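Local coordinates for protein succinate dehydrogenase subunit A (Mycolicibacterium smegmatis, PDB 7D6V) that probably oxidises succinate to fumarate as the FAD-carrying subunit of a respiratory succinate dehydrogenase that passes electrons on to quinone, at residues P471-P481 and R518-R528. Sequence-based numbering, arbitrary orientation.
Sequences PFEPKAEPENP and RYANVTVEGGR
The ring of F472 lies along V524 and the backbone of G526 and G527. F472 CE2 is 3.6 Å from V524 CG1. The side chains of F472 and R528 cross at about a right angle, with R528 CG near F472 CE1. V524 turns its other methyl, CG2, to P471 CB, and V524 N donates to P471 O at 2.8 Å, nearly in line with the carbonyl. In the middle, 471-481 bends around T523. T523 OG1 sits beside the backbone N (chi1 -51°), where it bonds P474 O from above that carbonyl's plane (3.0 Å). P478 CB packs on the same hydroxyl. K475 is extended beyond CG and reaches back to V522 O with a weak bond from NZ. E479 and V522 form a single beta bridge: E479 N donates to N521 O, and T523 N to E479 O (3.1 Å). At the far end R518 grips one oxygen of E479 side-on. R518 NH2 is 3.0 Å from E479 OE2, and R518 NE meets the same oxygen from the same face. The guanidinium and carboxylate planes are 56° apart. R518 NH1 has a second acid, E487 of helix 481-495. P481 starts that helix and packs its CG on V522 CG2. W534 of helix 532-556 meets the F472 ring. The contact thus ties the loop between helices 458-469 and 481-495 to the loop between helices 502-518 and 532-556, within the fumarate reductase flavoprotein C-terminal family region.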
loop_
_atom_site.group_PDB
_atom_site.type_symbol
_atom_site.label_atom_id
_atom_site.label_comp_id
_atom_site.label_asym_id
_atom_site.label_seq_id
_atom_site.Cartn_x
_atom_site.Cartn_y
_atom_site.Cartn_z
ATOM N N PRO A 471 14.985 -25.156 20.024
ATOM C CA PRO A 471 15.508 -25.429 18.675
ATOM C C PRO A 471 16.970 -25.062 18.455
ATOM O O PRO A 471 17.465 -25.257 17.342
ATOM C CB PRO A 471 14.600 -24.582 17.766
ATOM C CG PRO A 471 13.885 -23.653 18.666
ATOM C CD PRO A 471 13.744 -24.370 19.954
ATOM N N PHE A 472 17.687 -24.544 19.451
ATOM C CA PHE A 472 19.090 -24.195 19.273
ATOM C C PHE A 472 20.050 -25.288 19.723
ATOM O O PHE A 472 21.256 -25.159 19.492
ATOM C CB PHE A 472 19.420 -22.895 20.015
ATOM C CG PHE A 472 19.019 -21.655 19.272
ATOM C CD1 PHE A 472 18.080 -20.786 19.800
ATOM C CD2 PHE A 472 19.583 -21.354 18.049
ATOM C CE1 PHE A 472 17.714 -19.645 19.120
ATOM C CE2 PHE A 472 19.218 -20.216 17.365
ATOM C CZ PHE A 472 18.283 -19.360 17.901
ATOM N N GLU A 473 19.561 -26.348 20.352
ATOM C CA GLU A 473 20.433 -27.438 20.752
ATOM C C GLU A 473 20.698 -28.376 19.571
ATOM O O GLU A 473 19.895 -28.445 18.637
ATOM C CB GLU A 473 19.819 -28.212 21.912
ATOM C CG GLU A 473 19.096 -27.334 22.915
ATOM C CD GLU A 473 20.049 -26.532 23.780
ATOM O OE1 GLU A 473 21.031 -27.114 24.287
ATOM O OE2 GLU A 473 19.820 -25.316 23.952
ATOM N N PRO A 474 21.827 -29.098 19.589
ATOM C CA PRO A 474 22.221 -29.879 18.400
ATOM C C PRO A 474 21.156 -30.819 17.858
ATOM O O PRO A 474 20.956 -30.866 16.637
ATOM C CB PRO A 474 23.449 -30.642 18.904
ATOM C CG PRO A 474 24.063 -29.724 19.885
ATOM C CD PRO A 474 22.924 -29.010 20.571
ATOM N N LYS A 475 20.468 -31.572 18.720
ATOM C CA LYS A 475 19.327 -32.396 18.313
ATOM C C LYS A 475 19.719 -33.366 17.195
ATOM O O LYS A 475 19.325 -33.211 16.038
ATOM C CB LYS A 475 18.137 -31.527 17.891
ATOM C CG LYS A 475 17.184 -31.189 19.016
ATOM C CD LYS A 475 16.312 -30.007 18.656
ATOM C CE LYS A 475 15.346 -29.672 19.779
ATOM N NZ LYS A 475 14.171 -28.893 19.297
ATOM N N ALA A 476 20.557 -34.337 17.568
ATOM C CA ALA A 476 20.978 -35.397 16.655
ATOM C C ALA A 476 19.810 -35.890 15.810
ATOM O O ALA A 476 18.679 -35.999 16.291
ATOM C CB ALA A 476 21.583 -36.562 17.441
ATOM N N GLU A 477 20.106 -36.192 14.542
ATOM C CA GLU A 477 19.138 -36.360 13.460
ATOM C C GLU A 477 18.402 -35.046 13.219
ATOM O O GLU A 477 17.173 -34.992 13.345
ATOM C CB GLU A 477 18.147 -37.486 13.760
ATOM C CG GLU A 477 18.784 -38.861 13.811
ATOM C CD GLU A 477 19.311 -39.306 12.463
ATOM O OE1 GLU A 477 18.716 -38.920 11.433
ATOM O OE2 GLU A 477 20.325 -40.035 12.431
ATOM N N PRO A 478 19.112 -33.978 12.858
ATOM C CA PRO A 478 18.482 -32.655 12.785
ATOM C C PRO A 478 17.458 -32.552 11.666
ATOM O O PRO A 478 17.496 -33.275 10.670
ATOM C CB PRO A 478 19.663 -31.716 12.530
ATOM C CG PRO A 478 20.687 -32.571 11.890
ATOM C CD PRO A 478 20.538 -33.927 12.495
ATOM N N GLU A 479 16.529 -31.618 11.851
ATOM C CA GLU A 479 15.503 -31.306 10.869
ATOM C C GLU A 479 15.570 -29.831 10.504
ATOM O O GLU A 479 15.643 -28.968 11.381
ATOM C CB GLU A 479 14.107 -31.641 11.397
ATOM C CG GLU A 479 13.922 -33.086 11.806
ATOM C CD GLU A 479 13.657 -33.992 10.624
ATOM O OE1 GLU A 479 13.849 -35.218 10.760
ATOM O OE2 GLU A 479 13.261 -33.477 9.559
ATOM N N ASN A 480 15.547 -29.551 9.212
ATOM C CA ASN A 480 15.491 -28.175 8.733
ATOM C C ASN A 480 14.068 -27.640 8.858
ATOM O O ASN A 480 13.125 -28.304 8.418
ATOM C CB ASN A 480 15.957 -28.098 7.283
ATOM C CG ASN A 480 16.308 -26.691 6.858
ATOM O OD1 ASN A 480 15.459 -25.947 6.378
ATOM N ND2 ASN A 480 17.568 -26.320 7.030
ATOM N N PRO A 481 13.872 -26.467 9.469
ATOM C CA PRO A 481 12.505 -25.926 9.581
ATOM C C PRO A 481 11.823 -25.708 8.242
ATOM O O PRO A 481 10.615 -25.945 8.119
ATOM C CB PRO A 481 12.713 -24.600 10.327
ATOM C CG PRO A 481 14.049 -24.706 10.960
ATOM C CD PRO A 481 14.873 -25.589 10.092
ATOM N N ARG A 518 8.785 -35.733 13.881
ATOM C CA ARG A 518 10.010 -35.175 13.316
ATOM C C ARG A 518 10.282 -33.767 13.830
ATOM O O ARG A 518 11.439 -33.337 13.867
ATOM C CB ARG A 518 9.934 -35.163 11.791
ATOM C CG ARG A 518 10.149 -36.511 11.138
ATOM C CD ARG A 518 9.910 -36.428 9.646
ATOM N NE ARG A 518 10.788 -35.454 9.008
ATOM C CZ ARG A 518 10.621 -34.992 7.774
ATOM N NH1 ARG A 518 9.605 -35.415 7.039
ATOM N NH2 ARG A 518 11.469 -34.105 7.276
ATOM N N TYR A 519 9.234 -33.033 14.206
ATOM C CA TYR A 519 9.412 -31.677 14.715
ATOM C C TYR A 519 10.235 -31.631 15.996
ATOM O O TYR A 519 10.828 -30.591 16.298
ATOM C CB TYR A 519 8.053 -31.022 14.956
ATOM C CG TYR A 519 8.141 -29.603 15.460
ATOM C CD1 TYR A 519 8.565 -28.576 14.632
ATOM C CD2 TYR A 519 7.801 -29.289 16.766
ATOM C CE1 TYR A 519 8.650 -27.282 15.089
ATOM C CE2 TYR A 519 7.881 -27.996 17.231
ATOM C CZ TYR A 519 8.305 -26.997 16.387
ATOM O OH TYR A 519 8.390 -25.705 16.846
ATOM N N ALA A 520 10.291 -32.723 16.757
ATOM C CA ALA A 520 11.083 -32.733 17.979
ATOM C C ALA A 520 12.580 -32.643 17.716
ATOM O O ALA A 520 13.342 -32.416 18.660
ATOM C CB ALA A 520 10.776 -33.990 18.791
ATOM N N ASN A 521 13.016 -32.815 16.470
ATOM C CA ASN A 521 14.427 -32.789 16.113
ATOM C C ASN A 521 14.821 -31.540 15.337
ATOM O O ASN A 521 15.912 -31.502 14.763
ATOM C CB ASN A 521 14.786 -34.032 15.301
ATOM C CG ASN A 521 14.677 -35.303 16.106
ATOM O OD1 ASN A 521 15.163 -35.380 17.232
ATOM N ND2 ASN A 521 14.035 -36.311 15.534
ATOM N N VAL A 522 13.969 -30.518 15.307
ATOM C CA VAL A 522 14.245 -29.343 14.489
ATOM C C VAL A 522 15.419 -28.575 15.083
ATOM O O VAL A 522 15.421 -28.217 16.265
ATOM C CB VAL A 522 12.991 -28.466 14.344
ATOM C CG1 VAL A 522 12.502 -27.959 15.693
ATOM C CG2 VAL A 522 13.270 -27.303 13.416
ATOM N N THR A 523 16.439 -28.341 14.265
ATOM C CA THR A 523 17.642 -27.637 14.681
ATOM C C THR A 523 17.748 -26.333 13.906
ATOM O O THR A 523 17.545 -26.312 12.688
ATOM C CB THR A 523 18.890 -28.491 14.455
ATOM O OG1 THR A 523 18.705 -29.782 15.046
ATOM C CG2 THR A 523 20.104 -27.830 15.080
ATOM N N VAL A 524 18.064 -25.252 14.609
ATOM C CA VAL A 524 18.187 -23.926 14.020
ATOM C C VAL A 524 19.650 -23.515 14.083
ATOM O O VAL A 524 20.288 -23.623 15.136
ATOM C CB VAL A 524 17.289 -22.906 14.740
ATOM C CG1 VAL A 524 17.658 -21.496 14.347
ATOM C CG2 VAL A 524 15.833 -23.177 14.424
ATOM N N GLU A 525 20.180 -23.054 12.954
ATOM C CA GLU A 525 21.564 -22.615 12.855
ATOM C C GLU A 525 21.625 -21.097 12.954
ATOM O O GLU A 525 20.846 -20.397 12.303
ATOM C CB GLU A 525 22.192 -23.084 11.541
ATOM C CG GLU A 525 21.643 -24.400 11.014
ATOM C CD GLU A 525 21.967 -25.575 11.917
ATOM O OE1 GLU A 525 23.018 -25.535 12.592
ATOM O OE2 GLU A 525 21.174 -26.539 11.949
ATOM N N GLY A 526 22.547 -20.595 13.769
ATOM C CA GLY A 526 22.719 -19.164 13.912
ATOM C C GLY A 526 22.478 -18.670 15.322
ATOM O O GLY A 526 22.564 -19.440 16.281
ATOM N N GLY A 527 22.175 -17.383 15.462
ATOM C CA GLY A 527 21.925 -16.813 16.769
ATOM C C GLY A 527 20.493 -16.361 16.953
ATOM O O GLY A 527 19.580 -16.900 16.324
ATOM N N ARG A 528 20.284 -15.367 17.810
ATOM C CA ARG A 528 18.950 -14.880 18.122
ATOM C C ARG A 528 18.646 -13.526 17.500
ATOM O O ARG A 528 17.548 -13.002 17.704
ATOM C CB ARG A 528 18.758 -14.809 19.641
ATOM C CG ARG A 528 18.328 -16.120 20.261
ATOM C CD ARG A 528 18.678 -16.184 21.730
ATOM N NE ARG A 528 17.841 -15.296 22.529
ATOM C CZ ARG A 528 17.831 -15.277 23.856
ATOM N NH1 ARG A 528 17.044 -14.434 24.504
ATOM N NH2 ARG A 528 18.610 -16.104 24.535
#